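Local coordinates for lactate dehydrogenase, adjacent gene encodes predicted malate dehydrogenase (Cryptosporidium parvum, PDB 4ND2), which probably interconverts (S)-lactate and pyruvate with NAD(H) as cofactor, as a tetrameric member of the lactate/malate dehydrogenase superfamily, at residues P183-S187 against L289-E295; A159-G163 against F198-I204. One frame throughout, in Å; residues are numbered along the deposited sequence.

Contact 1 of 2, residues P183-S187 against L289-E295; sequences PATSS and LDLTPLE. Unlike the reference sequence in segment 183-187: Ala184 (reference Val).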
loop_
_atom_site.group_PDB
_atom_site.type_symbol
_atom_site.label_atom_id
_atom_site.label_comp_id
_atom_site.label_asym_id
_atom_site.label_seq_id
_atom_site.Cartn_x
_atom_site.Cartn_y
_atom_site.Cartn_z
ATOM N N PRO A 183 10.668 -23.395 18.943
ATOM C CA PRO A 183 11.258 -22.103 18.598
ATOM C C PRO A 183 12.782 -22.209 18.646
ATOM O O PRO A 183 13.355 -22.373 19.722
ATOM C CB PRO A 183 10.719 -21.157 19.683
ATOM C CG PRO A 183 9.556 -21.870 20.288
ATOM C CD PRO A 183 9.903 -23.320 20.198
ATOM N N ALA A 184 13.416 -22.144 17.480
ATOM C CA ALA A 184 14.850 -22.401 17.357
ATOM C C ALA A 184 15.671 -21.180 17.761
ATOM O O ALA A 184 16.002 -20.339 16.927
ATOM C CB ALA A 184 15.185 -22.826 15.935
ATOM N N THR A 185 16.011 -21.093 19.043
ATOM C CA THR A 185 16.756 -19.944 19.560
ATOM C C THR A 185 18.141 -19.792 18.927
ATOM O O THR A 185 18.655 -18.681 18.846
ATOM C CB THR A 185 16.936 -20.007 21.092
ATOM O OG1 THR A 185 17.590 -21.228 21.449
ATOM C CG2 THR A 185 15.594 -19.915 21.807
ATOM N N SER A 186 18.735 -20.896 18.476
ATOM C CA SER A 186 20.108 -20.874 17.958
ATOM C C SER A 186 20.274 -20.028 16.692
ATOM O O SER A 186 21.340 -19.450 16.471
ATOM C CB SER A 186 20.611 -22.297 17.692
ATOM O OG SER A 186 19.958 -22.876 16.575
ATOM N N SER A 187 19.228 -19.958 15.872
ATOM C CA SER A 187 19.273 -19.215 14.613
ATOM C C SER A 187 18.502 -17.890 14.664
ATOM O O SER A 187 18.189 -17.314 13.624
ATOM C CB SER A 187 18.730 -20.085 13.481
ATOM O OG SER A 187 17.396 -20.476 13.747
ATOM N N LEU A 289 17.732 -25.701 8.568
ATOM C CA LEU A 289 18.306 -24.882 9.636
ATOM C C LEU A 289 19.448 -25.614 10.338
ATOM O O LEU A 289 19.484 -26.842 10.363
ATOM C CB LEU A 289 17.239 -24.516 10.673
ATOM C CG LEU A 289 16.118 -23.574 10.229
ATOM C CD1 LEU A 289 15.022 -23.524 11.282
ATOM C CD2 LEU A 289 16.663 -22.181 9.955
ATOM N N ASP A 290 20.371 -24.845 10.907
ATOM C CA ASP A 290 21.478 -25.401 11.679
ATOM C C ASP A 290 21.023 -25.583 13.122
ATOM O O ASP A 290 21.098 -24.656 13.928
ATOM C CB ASP A 290 22.696 -24.475 11.604
ATOM C CG ASP A 290 23.953 -25.098 12.198
ATOM O OD1 ASP A 290 24.095 -26.341 12.162
ATOM O OD2 ASP A 290 24.809 -24.333 12.695
ATOM N N LEU A 291 20.539 -26.780 13.438
ATOM C CA LEU A 291 20.004 -27.071 14.764
ATOM C C LEU A 291 21.079 -27.621 15.690
ATOM O O LEU A 291 21.916 -28.422 15.277
ATOM C CB LEU A 291 18.861 -28.084 14.666
ATOM C CG LEU A 291 17.647 -27.670 13.831
ATOM C CD1 LEU A 291 16.635 -28.805 13.777
ATOM C CD2 LEU A 291 17.014 -26.403 14.389
ATOM N N THR A 292 21.036 -27.195 16.950
ATOM C CA THR A 292 21.901 -27.749 17.985
ATOM C C THR A 292 21.429 -29.164 18.327
ATOM O O THR A 292 20.299 -29.534 17.993
ATOM C CB THR A 292 21.863 -26.900 19.269
ATOM O OG1 THR A 292 20.528 -26.882 19.791
ATOM C CG2 THR A 292 22.323 -25.473 18.996
ATOM N N PRO A 293 22.285 -29.961 18.994
ATOM C CA PRO A 293 21.845 -31.285 19.440
ATOM C C PRO A 293 20.562 -31.240 20.278
ATOM O O PRO A 293 19.677 -32.074 20.088
ATOM C CB PRO A 293 23.030 -31.785 20.272
ATOM C CG PRO A 293 24.210 -31.105 19.676
ATOM C CD PRO A 293 23.724 -29.747 19.245
ATOM N N LEU A 294 20.465 -30.267 21.182
ATOM C CA LEU A 294 19.255 -30.076 21.984
ATOM C C LEU A 294 18.030 -29.817 21.101
ATOM O O LEU A 294 16.981 -30.425 21.300
ATOM C CB LEU A 294 19.439 -28.925 22.980
ATOM C CG LEU A 294 18.232 -28.561 23.854
ATOM C CD1 LEU A 294 17.691 -29.781 24.588
ATOM C CD2 LEU A 294 18.596 -27.459 24.840
ATOM N N GLU A 295 18.177 -28.921 20.128
ATOM C CA GLU A 295 17.082 -28.589 19.210
ATOM C C GLU A 295 16.680 -29.780 18.338
ATOM O O GLU A 295 15.497 -29.978 18.064
ATOM C CB GLU A 295 17.449 -27.372 18.349
ATOM C CG GLU A 295 17.454 -26.069 19.141
ATOM C CD GLU A 295 18.090 -24.897 18.410
ATOM O OE1 GLU A 295 18.825 -25.112 17.421
ATOM O OE2 GLU A 295 17.863 -23.748 18.841
#
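Ala184 and Ser186 bring the loop 183-187 up to 289-295, where an extended run turns into a helix; CA of Ser186 lies 7.0 Å from CA of Leu291. An inverse gamma turn centred on Ala184 precedes the backbone N-H that meets the carboxylate of Glu295. That carboxylate takes Ser186 by both backbone and side chain: Ser186 N donates to OE2 at 3.0 Å, and Ser186 OG to OE1 of Glu295 at 2.6 Å. Each oxygen uses its syn lone pair. The hydroxyl of Ser186 lies between its own N and carbonyl carbon (chi1 71°), which lets it and the N-H of Ser186 reach the two oxygens of one carboxylate. Glu295 OE1 is gripped a second time, by Thr292 N at 3.1 Å, coming from the anti side and tilted out of the carboxylate plane. In return Glu295 N donates to Thr292 OG1, completing a capping box at the start of helix 293-314. Thr292 CG2 packs on Ser186 CB at 3.8 Å, while Ala184 CB makes a looser apolar contact with Leu291 CD2. Ser187 packs against Gly192 of the second subunit. Within the chain, Leu289 and Leu291 rest on Ile174 of strand 169-174, and Thr185 reaches helices 147-162 and 206-227.

Contact 2 of 2, residues A159-G163 against F198-I204; sequences AQHFG and FIKQGLI
His161, in the last turn of helix 147-162, donates from NE2 to the carbonyl oxygen of Leu203, whose own N-H closes the Schellman motif at the end of helix 195-200. From His161 NE2 to Leu203 O the bond is short, 2.7 Å, and fairly straight at 161°. The oxygen lies close to the imidazole plane and receives the N-H on a lone pair in its own carbonyl plane, which, with Ile204 over one face, restrains the rotation of the ring. On that face CD1 of Ile204 makes a CH-pi contact 3.9 Å from the ring centroid of His161, and its CG1 comes up to NE2.

Next to this polar link, Phe162 reaches across to the other segment. Its CE1 and CZ lie over one face of the Phe198 ring, with CE1 3.4 Å from CD2 of Phe198. The two ring planes meet at 42°, an oblique pairing with centroids 4.2 Å apart. CZ of Phe162 also touches CB of Ile204, and CE1 approaches CB of Leu203.

The neighbouring side chains of the helix leave it differently: His161 has CG anti to its backbone N (chi1 172°), whereas Phe162 has CG beside N. As a result CD2 of His161 stands over the centre of the Phe162 ring. On the other segment, Gly202 takes the positive phi of the Schellman motif, and Leu203 N returns to Phe198 O, bringing Leu203 and Ile204 round to face the helix end. Behind them Ile204 rests on Ile209 of helix 206-227, and both phenylalanines reach Val190 of strand 189-190. The turn itself is tied by Gly202 N, which donates to the carbonyl oxygen of Ile199 at 3.1 Å.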
loop_
_atom_site.group_PDB
_atom_site.type_symbol
_atom_site.label_atom_id
_atom_site.label_comp_id
_atom_site.label_asym_id
_atom_site.label_seq_id
_atom_site.Cartn_x
_atom_site.Cartn_y
_atom_site.Cartn_z
ATOM N N ALA A 159 11.300 -9.048 19.696
ATOM C CA ALA A 159 11.295 -7.628 19.338
ATOM C C ALA A 159 10.837 -6.746 20.494
ATOM O O ALA A 159 11.388 -5.663 20.711
ATOM C CB ALA A 159 10.412 -7.395 18.122
ATOM N N GLN A 160 9.834 -7.214 21.232
ATOM C CA GLN A 160 9.306 -6.469 22.376
ATOM C C GLN A 160 10.316 -6.382 23.522
ATOM O O GLN A 160 10.342 -5.385 24.247
ATOM C CB GLN A 160 7.980 -7.071 22.857
ATOM C CG GLN A 160 6.810 -6.711 21.949
ATOM C CD GLN A 160 5.510 -7.411 22.309
ATOM O OE1 GLN A 160 5.506 -8.548 22.785
ATOM N NE2 GLN A 160 4.393 -6.738 22.062
ATOM N N HIS A 161 11.143 -7.412 23.688
ATOM C CA HIS A 161 12.211 -7.362 24.685
ATOM C C HIS A 161 13.225 -6.269 24.340
ATOM O O HIS A 161 13.514 -5.408 25.166
ATOM C CB HIS A 161 12.928 -8.709 24.822
ATOM C CG HIS A 161 14.145 -8.644 25.693
ATOM N ND1 HIS A 161 14.078 -8.689 27.068
ATOM C CD2 HIS A 161 15.455 -8.492 25.385
ATOM C CE1 HIS A 161 15.295 -8.581 27.570
ATOM N NE2 HIS A 161 16.149 -8.461 26.569
ATOM N N PHE A 162 13.747 -6.306 23.116
ATOM C CA PHE A 162 14.786 -5.363 22.683
ATOM C C PHE A 162 14.258 -3.978 22.297
ATOM O O PHE A 162 15.041 -3.042 22.144
ATOM C CB PHE A 162 15.584 -5.948 21.514
ATOM C CG PHE A 162 16.439 -7.123 21.893
ATOM C CD1 PHE A 162 17.593 -6.942 22.644
ATOM C CD2 PHE A 162 16.094 -8.410 21.500
ATOM C CE1 PHE A 162 18.385 -8.024 22.996
ATOM C CE2 PHE A 162 16.883 -9.493 21.847
ATOM C CZ PHE A 162 18.031 -9.300 22.597
ATOM N N GLY A 163 12.942 -3.849 22.136
ATOM C CA GLY A 163 12.330 -2.580 21.738
ATOM C C GLY A 163 12.673 -2.184 20.312
ATOM O O GLY A 163 12.972 -1.022 20.043
ATOM N N PHE A 198 24.003 -10.827 22.456
ATOM C CA PHE A 198 23.188 -10.038 23.380
ATOM C C PHE A 198 23.339 -10.518 24.827
ATOM O O PHE A 198 23.273 -9.712 25.756
ATOM C CB PHE A 198 21.710 -10.062 22.965
ATOM C CG PHE A 198 21.412 -9.256 21.728
ATOM C CD1 PHE A 198 21.001 -9.878 20.556
ATOM C CD2 PHE A 198 21.540 -7.872 21.737
ATOM C CE1 PHE A 198 20.720 -9.137 19.420
ATOM C CE2 PHE A 198 21.264 -7.126 20.601
ATOM C CZ PHE A 198 20.853 -7.760 19.442
ATOM N N ILE A 199 23.535 -11.823 25.012
ATOM C CA ILE A 199 23.802 -12.382 26.344
ATOM C C ILE A 199 25.130 -11.851 26.892
ATOM O O ILE A 199 25.188 -11.390 28.028
ATOM C CB ILE A 199 23.795 -13.929 26.336
ATOM C CG1 ILE A 199 22.375 -14.446 26.086
ATOM C CG2 ILE A 199 24.319 -14.483 27.661
ATOM C CD1 ILE A 199 22.306 -15.899 25.670
ATOM N N LYS A 200 26.180 -11.901 26.076
ATOM C CA LYS A 200 27.498 -11.377 26.466
ATOM C C LYS A 200 27.468 -9.880 26.774
ATOM O O LYS A 200 28.182 -9.414 27.657
ATOM C CB LYS A 200 28.532 -11.641 25.369
ATOM C CG LYS A 200 28.859 -13.109 25.164
ATOM C CD LYS A 200 29.612 -13.334 23.863
ATOM C CE LYS A 200 29.707 -14.813 23.530
ATOM N NZ LYS A 200 30.247 -15.036 22.161
ATOM N N GLN A 201 26.640 -9.133 26.045
ATOM C CA GLN A 201 26.522 -7.687 26.241
ATOM C C GLN A 201 25.624 -7.321 27.422
ATOM O O GLN A 201 25.552 -6.153 27.811
ATOM C CB GLN A 201 25.993 -7.023 24.965
ATOM C CG GLN A 201 26.900 -7.187 23.752
ATOM C CD GLN A 201 26.182 -6.902 22.443
ATOM O OE1 GLN A 201 25.254 -6.096 22.397
ATOM N NE2 GLN A 201 26.609 -7.566 21.371
ATOM N N GLY A 202 24.934 -8.309 27.987
ATOM C CA GLY A 202 24.078 -8.087 29.148
ATOM C C GLY A 202 22.713 -7.506 28.820
ATOM O O GLY A 202 22.042 -6.968 29.701
ATOM N N LEU A 203 22.296 -7.623 27.561
ATOM C CA LEU A 203 21.026 -7.044 27.101
ATOM C C LEU A 203 19.870 -8.049 27.108
ATOM O O LEU A 203 18.707 -7.656 26.994
ATOM C CB LEU A 203 21.199 -6.439 25.703
ATOM C CG LEU A 203 22.221 -5.297 25.602
ATOM C CD1 LEU A 203 22.326 -4.794 24.172
ATOM C CD2 LEU A 203 21.868 -4.155 26.544
ATOM N N ILE A 204 20.188 -9.337 27.230
ATOM C CA ILE A 204 19.176 -10.372 27.454
ATOM C C ILE A 204 19.793 -11.545 28.219
ATOM O O ILE A 204 20.976 -11.832 28.060
ATOM C CB ILE A 204 18.558 -10.868 26.123
ATOM C CG1 ILE A 204 17.244 -11.614 26.380
ATOM C CG2 ILE A 204 19.533 -11.748 25.350
ATOM C CD1 ILE A 204 16.451 -11.900 25.121
#

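How the contacts relate
Both contacts belong to the alpha/beta C-terminal domain and are partly buried, away from the pyruvate and cofactor sites; their nearest atoms are about 8 Å apart. Contact 2 lies farther out, its centre about 29 Å from the centre of the chain against 21 Å for contact 1. Helix 206-227 borders both: Thr185 of contact 1 and Ile204 of contact 2 meet Ile209. Helix 147-162, whose end forms contact 2, also touches contact 1 through Phe154. Their chemistry differs. Contact 1 depends on one acidic side chain gathering donors at a helix start, whereas contact 2 joins two helix ends through aromatic and aliphatic packing and a single histidine bond. Each also touches the second subunit.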